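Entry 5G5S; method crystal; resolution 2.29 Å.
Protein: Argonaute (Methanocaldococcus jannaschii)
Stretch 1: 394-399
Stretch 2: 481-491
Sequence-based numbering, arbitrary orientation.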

ATOM      1  N   GLU A 394      23.724 -24.994   0.291  1.00108.40           N
ATOM      2  CA  GLU A 394      23.715 -23.807  -0.577  1.00105.95           C
ATOM      3  C   GLU A 394      23.642 -22.480   0.198  1.00104.76           C
ATOM      4  O   GLU A 394      24.113 -21.461  -0.308  1.00103.32           O
ATOM      5  CB  GLU A 394      22.569 -23.878  -1.606  1.00105.79           C
ATOM      6  CG  GLU A 394      22.777 -24.898  -2.716  1.00123.46           C
ATOM      7  CD  GLU A 394      21.934 -24.729  -3.970  1.00151.34           C
ATOM      8  OE1 GLU A 394      20.850 -24.103  -3.900  1.00144.40           O
ATOM      9  OE2 GLU A 394      22.366 -25.231  -5.033  1.00148.04           O
ATOM     10  N   LEU A 395      23.052 -22.501   1.413  1.00 99.01           N
ATOM     11  CA  LEU A 395      22.870 -21.337   2.289  1.00 95.03           C
ATOM     12  C   LEU A 395      24.178 -20.613   2.629  1.00101.26           C
ATOM     13  O   LEU A 395      25.172 -21.269   2.952  1.00105.15           O
ATOM     14  CB  LEU A 395      22.160 -21.728   3.596  1.00 93.45           C
ATOM     15  CG  LEU A 395      20.653 -21.917   3.558  1.00 94.91           C
ATOM     16  CD1 LEU A 395      20.189 -22.706   4.757  1.00 95.62           C
ATOM     17  CD2 LEU A 395      19.916 -20.580   3.506  1.00 91.76           C
ATOM     18  N   PRO A 396      24.188 -19.260   2.601  1.00 94.88           N
ATOM     19  CA  PRO A 396      25.422 -18.537   2.963  1.00 96.14           C
ATOM     20  C   PRO A 396      25.662 -18.536   4.471  1.00 99.25           C
ATOM     21  O   PRO A 396      24.728 -18.745   5.245  1.00 96.51           O
ATOM     22  CB  PRO A 396      25.164 -17.119   2.446  1.00 94.87           C
ATOM     23  CG  PRO A 396      23.668 -16.967   2.483  1.00 94.49           C
ATOM     24  CD  PRO A 396      23.087 -18.331   2.254  1.00 91.04           C
ATOM     25  N   LYS A 397      26.914 -18.296   4.883  1.00 98.22           N
ATOM     26  CA  LYS A 397      27.295 -18.223   6.290  1.00 98.04           C
ATOM     27  C   LYS A 397      27.480 -16.763   6.709  1.00 98.29           C
ATOM     28  O   LYS A 397      27.703 -15.896   5.864  1.00 96.65           O
ATOM     29  CB  LYS A 397      28.571 -19.038   6.552  1.00105.81           C
ATOM     30  N   PHE A 398      27.362 -16.491   8.009  1.00 93.78           N
ATOM     31  CA  PHE A 398      27.550 -15.153   8.552  1.00 92.06           C
ATOM     32  C   PHE A 398      28.837 -15.130   9.398  1.00100.44           C
ATOM     33  O   PHE A 398      28.956 -15.873  10.384  1.00100.83           O
ATOM     34  CB  PHE A 398      26.308 -14.699   9.344  1.00 89.85           C
ATOM     35  CG  PHE A 398      25.053 -14.576   8.503  1.00 87.94           C
ATOM     36  CD1 PHE A 398      24.771 -13.405   7.811  1.00 88.59           C
ATOM     37  CD2 PHE A 398      24.161 -15.635   8.398  1.00 89.03           C
ATOM     38  CE1 PHE A 398      23.621 -13.299   7.024  1.00 86.85           C
ATOM     39  CE2 PHE A 398      23.009 -15.524   7.610  1.00 89.06           C
ATOM     40  CZ  PHE A 398      22.749 -14.358   6.931  1.00 84.93           C
ATOM     41  N   ASN A 399      29.825 -14.328   8.956  1.00 99.35           N
ATOM     42  CA  ASN A 399      31.113 -14.169   9.636  1.00103.76           C
ATOM     43  C   ASN A 399      31.229 -12.747  10.197  1.00107.20           C
ATOM     44  O   ASN A 399      31.576 -11.811   9.468  1.00107.33           O
ATOM     45  CB  ASN A 399      32.282 -14.520   8.709  1.00108.73           C
ATOM     46  CG  ASN A 399      33.615 -14.431   9.401  1.00133.93           C
ATOM     47  OD1 ASN A 399      34.252 -13.374   9.435  1.00126.03           O
ATOM     48  ND2 ASN A 399      34.028 -15.521  10.025  1.00131.52           N
ATOM     49  N   GLN A 481      13.021 -12.901   7.617  1.00 65.53           N
ATOM     50  CA  GLN A 481      13.255 -11.587   7.036  1.00 65.01           C
ATOM     51  C   GLN A 481      14.650 -11.426   6.446  1.00 69.19           C
ATOM     52  O   GLN A 481      14.768 -10.839   5.373  1.00 68.46           O
ATOM     53  CB  GLN A 481      12.877 -10.460   8.009  1.00 66.50           C
ATOM     54  CG  GLN A 481      12.693  -9.132   7.284  1.00 73.62           C
ATOM     55  CD  GLN A 481      11.701  -8.211   7.922  1.00 75.65           C
ATOM     56  OE1 GLN A 481      10.666  -8.621   8.444  1.00 66.04           O
ATOM     57  NE2 GLN A 481      11.972  -6.925   7.811  1.00 66.77           N
ATOM     58  N   ILE A 482      15.688 -12.003   7.104  1.00 66.34           N
ATOM     59  CA  ILE A 482      17.078 -11.994   6.631  1.00 66.54           C
ATOM     60  C   ILE A 482      17.177 -12.734   5.286  1.00 70.65           C
ATOM     61  O   ILE A 482      17.799 -12.215   4.352  1.00 71.36           O
ATOM     62  CB  ILE A 482      18.054 -12.539   7.716  1.00 71.46           C
ATOM     63  CG1 ILE A 482      18.236 -11.510   8.857  1.00 71.58           C
ATOM     64  CG2 ILE A 482      19.406 -12.961   7.114  1.00 74.19           C
ATOM     65  CD1 ILE A 482      19.107 -11.983  10.118  1.00 74.67           C
ATOM     66  N   MET A 483      16.533 -13.923   5.183  1.00 66.42           N
ATOM     67  CA  MET A 483      16.468 -14.737   3.952  1.00 66.25           C
ATOM     68  C   MET A 483      15.869 -13.941   2.794  1.00 68.57           C
ATOM     69  O   MET A 483      16.415 -13.970   1.691  1.00 69.10           O
ATOM     70  CB  MET A 483      15.657 -16.039   4.169  1.00 68.75           C
ATOM     71  CG  MET A 483      16.259 -17.006   5.186  1.00 73.58           C
ATOM     72  SD  MET A 483      17.907 -17.638   4.807  1.00 80.48           S
ATOM     73  CE  MET A 483      18.895 -16.616   5.879  1.00 76.85           C
ATOM     74  N   GLY A 484      14.766 -13.232   3.067  1.00 63.05           N
ATOM     75  CA  GLY A 484      14.068 -12.389   2.098  1.00 60.40           C
ATOM     76  C   GLY A 484      14.937 -11.254   1.598  1.00 62.22           C
ATOM     77  O   GLY A 484      14.999 -11.000   0.400  1.00 62.44           O
ATOM     78  N   LYS A 485      15.639 -10.589   2.516  1.00 58.56           N
ATOM     79  CA  LYS A 485      16.562  -9.495   2.231  1.00 59.12           C
ATOM     80  C   LYS A 485      17.769  -9.982   1.459  1.00 64.37           C
ATOM     81  O   LYS A 485      18.382  -9.197   0.745  1.00 65.10           O
ATOM     82  CB  LYS A 485      16.959  -8.749   3.521  1.00 62.81           C
ATOM     83  CG  LYS A 485      15.759  -8.014   4.146  1.00 72.50           C
ATOM     84  CD  LYS A 485      16.160  -6.888   5.074  1.00 72.30           C
ATOM     85  CE  LYS A 485      16.291  -5.571   4.373  1.00 72.64           C
ATOM     86  NZ  LYS A 485      16.247  -4.440   5.332  1.00 85.67           N
ATOM     87  N   LEU A 486      18.075 -11.287   1.544  1.00 62.49           N
ATOM     88  CA  LEU A 486      19.182 -11.872   0.782  1.00 64.91           C
ATOM     89  C   LEU A 486      18.717 -12.587  -0.501  1.00 68.55           C
ATOM     90  O   LEU A 486      19.503 -13.299  -1.131  1.00 70.54           O
ATOM     91  CB  LEU A 486      20.082 -12.765   1.660  1.00 66.97           C
ATOM     92  CG  LEU A 486      20.895 -12.049   2.745  1.00 72.10           C
ATOM     93  CD1 LEU A 486      21.327 -13.019   3.817  1.00 74.03           C
ATOM     94  CD2 LEU A 486      22.103 -11.309   2.162  1.00 74.46           C
ATOM     95  N   GLY A 487      17.453 -12.348  -0.885  1.00 63.47           N
ATOM     96  CA  GLY A 487      16.806 -12.912  -2.069  1.00 62.66           C
ATOM     97  C   GLY A 487      16.746 -14.422  -2.092  1.00 67.87           C
ATOM     98  O   GLY A 487      16.668 -15.023  -3.163  1.00 69.62           O
ATOM     99  N   ILE A 488      16.796 -15.051  -0.915  1.00 65.22           N
ATOM    100  CA  ILE A 488      16.744 -16.508  -0.792  1.00 67.27           C
ATOM    101  C   ILE A 488      15.294 -16.979  -0.934  1.00 68.75           C
ATOM    102  O   ILE A 488      14.425 -16.541  -0.185  1.00 67.25           O
ATOM    103  CB  ILE A 488      17.462 -17.019   0.502  1.00 70.98           C
ATOM    104  CG1 ILE A 488      18.976 -16.713   0.429  1.00 73.02           C
ATOM    105  CG2 ILE A 488      17.220 -18.524   0.725  1.00 73.92           C
ATOM    106  CD1 ILE A 488      19.754 -16.722   1.755  1.00 74.26           C
ATOM    107  N   LYS A 489      15.046 -17.856  -1.914  1.00 65.21           N
ATOM    108  CA  LYS A 489      13.732 -18.434  -2.200  1.00 63.40           C
ATOM    109  C   LYS A 489      13.574 -19.622  -1.273  1.00 67.21           C
ATOM    110  O   LYS A 489      13.810 -20.758  -1.675  1.00 69.08           O
ATOM    111  CB  LYS A 489      13.646 -18.881  -3.680  1.00 66.94           C
ATOM    112  CG  LYS A 489      13.353 -17.765  -4.650  1.00 72.11           C
ATOM    113  CD  LYS A 489      14.585 -17.012  -5.080  1.00 78.87           C
ATOM    114  CE  LYS A 489      14.249 -15.572  -5.351  1.00 73.97           C
ATOM    115  NZ  LYS A 489      15.471 -14.825  -5.702  1.00 84.24           N
ATOM    116  N   TYR A 490      13.233 -19.357  -0.011  1.00 63.17           N
ATOM    117  CA  TYR A 490      13.124 -20.418   0.987  1.00 65.23           C
ATOM    118  C   TYR A 490      11.935 -21.362   0.772  1.00 72.85           C
ATOM    119  O   TYR A 490      12.123 -22.575   0.634  1.00 75.90           O
ATOM    120  CB  TYR A 490      13.169 -19.861   2.417  1.00 63.57           C
ATOM    121  CG  TYR A 490      14.031 -20.696   3.329  1.00 66.87           C
ATOM    122  CD1 TYR A 490      13.619 -21.959   3.747  1.00 71.14           C
ATOM    123  CD2 TYR A 490      15.279 -20.246   3.742  1.00 67.76           C
ATOM    124  CE1 TYR A 490      14.423 -22.746   4.569  1.00 74.46           C
ATOM    125  CE2 TYR A 490      16.082 -21.014   4.581  1.00 71.14           C
ATOM    126  CZ  TYR A 490      15.654 -22.268   4.986  1.00 79.43           C
ATOM    127  OH  TYR A 490      16.450 -23.041   5.791  1.00 81.03           O
ATOM    128  N   PHE A 491      10.732 -20.802   0.710  1.00 67.70           N
ATOM    129  CA  PHE A 491       9.503 -21.567   0.542  1.00 68.78           C
ATOM    130  C   PHE A 491       8.763 -21.163  -0.726  1.00 72.19           C
ATOM    131  O   PHE A 491       8.887 -20.024  -1.178  1.00 70.72           O
ATOM    132  CB  PHE A 491       8.596 -21.428   1.789  1.00 69.39           C
ATOM    133  CG  PHE A 491       8.273 -20.008   2.189  1.00 67.38           C
ATOM    134  CD1 PHE A 491       9.115 -19.299   3.039  1.00 69.38           C
ATOM    135  CD2 PHE A 491       7.121 -19.384   1.727  1.00 67.69           C
ATOM    136  CE1 PHE A 491       8.831 -17.971   3.383  1.00 68.35           C
ATOM    137  CE2 PHE A 491       6.830 -18.062   2.081  1.00 68.07           C
ATOM    138  CZ  PHE A 491       7.693 -17.360   2.895  1.00 65.41           C
TER

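The end of a helix and the loop that follows it (481-491) pack against a short segment, 394-399, that runs from loop into strand. No hydrogen bond crosses between them; apolar side chains make the contact, burying 280 Å² in total, and the backbones stay well apart, with the CA atoms of Leu 395 and Ile 488 separated by 8.4 Å.

On the helix, Ile 482 points toward the strand and sets its CG2 3.6 Å from CZ of Phe 398. Met 483 leaves its backbone sideways, yet its m,m rotamer brings SD to 3.8 Å from CD2 of Leu 395. Leu 486, the first residue to leave helical geometry, places CD1 3.7 Å from CZ of Phe 398, at the edge of the ring. Gly 487 then adopts a positive phi, which favours glycine, and the chain turns while Ile 488 N donates to Met 483 O (2.8 Å). Ile 488 is thereby held near the helix end, its CD1 lying 3.7 Å from CD of Pro 396 and 4.2 Å from CD2 of Leu 395. Lys 489 takes no part across the interface; its NZ instead bonds Gly 487 O at 2.8 Å. Finally, Tyr 490 brings CE2 within 4.0 Å of Leu 395 CD2, while its hydroxyl is hydrogen-bonded elsewhere in the structure.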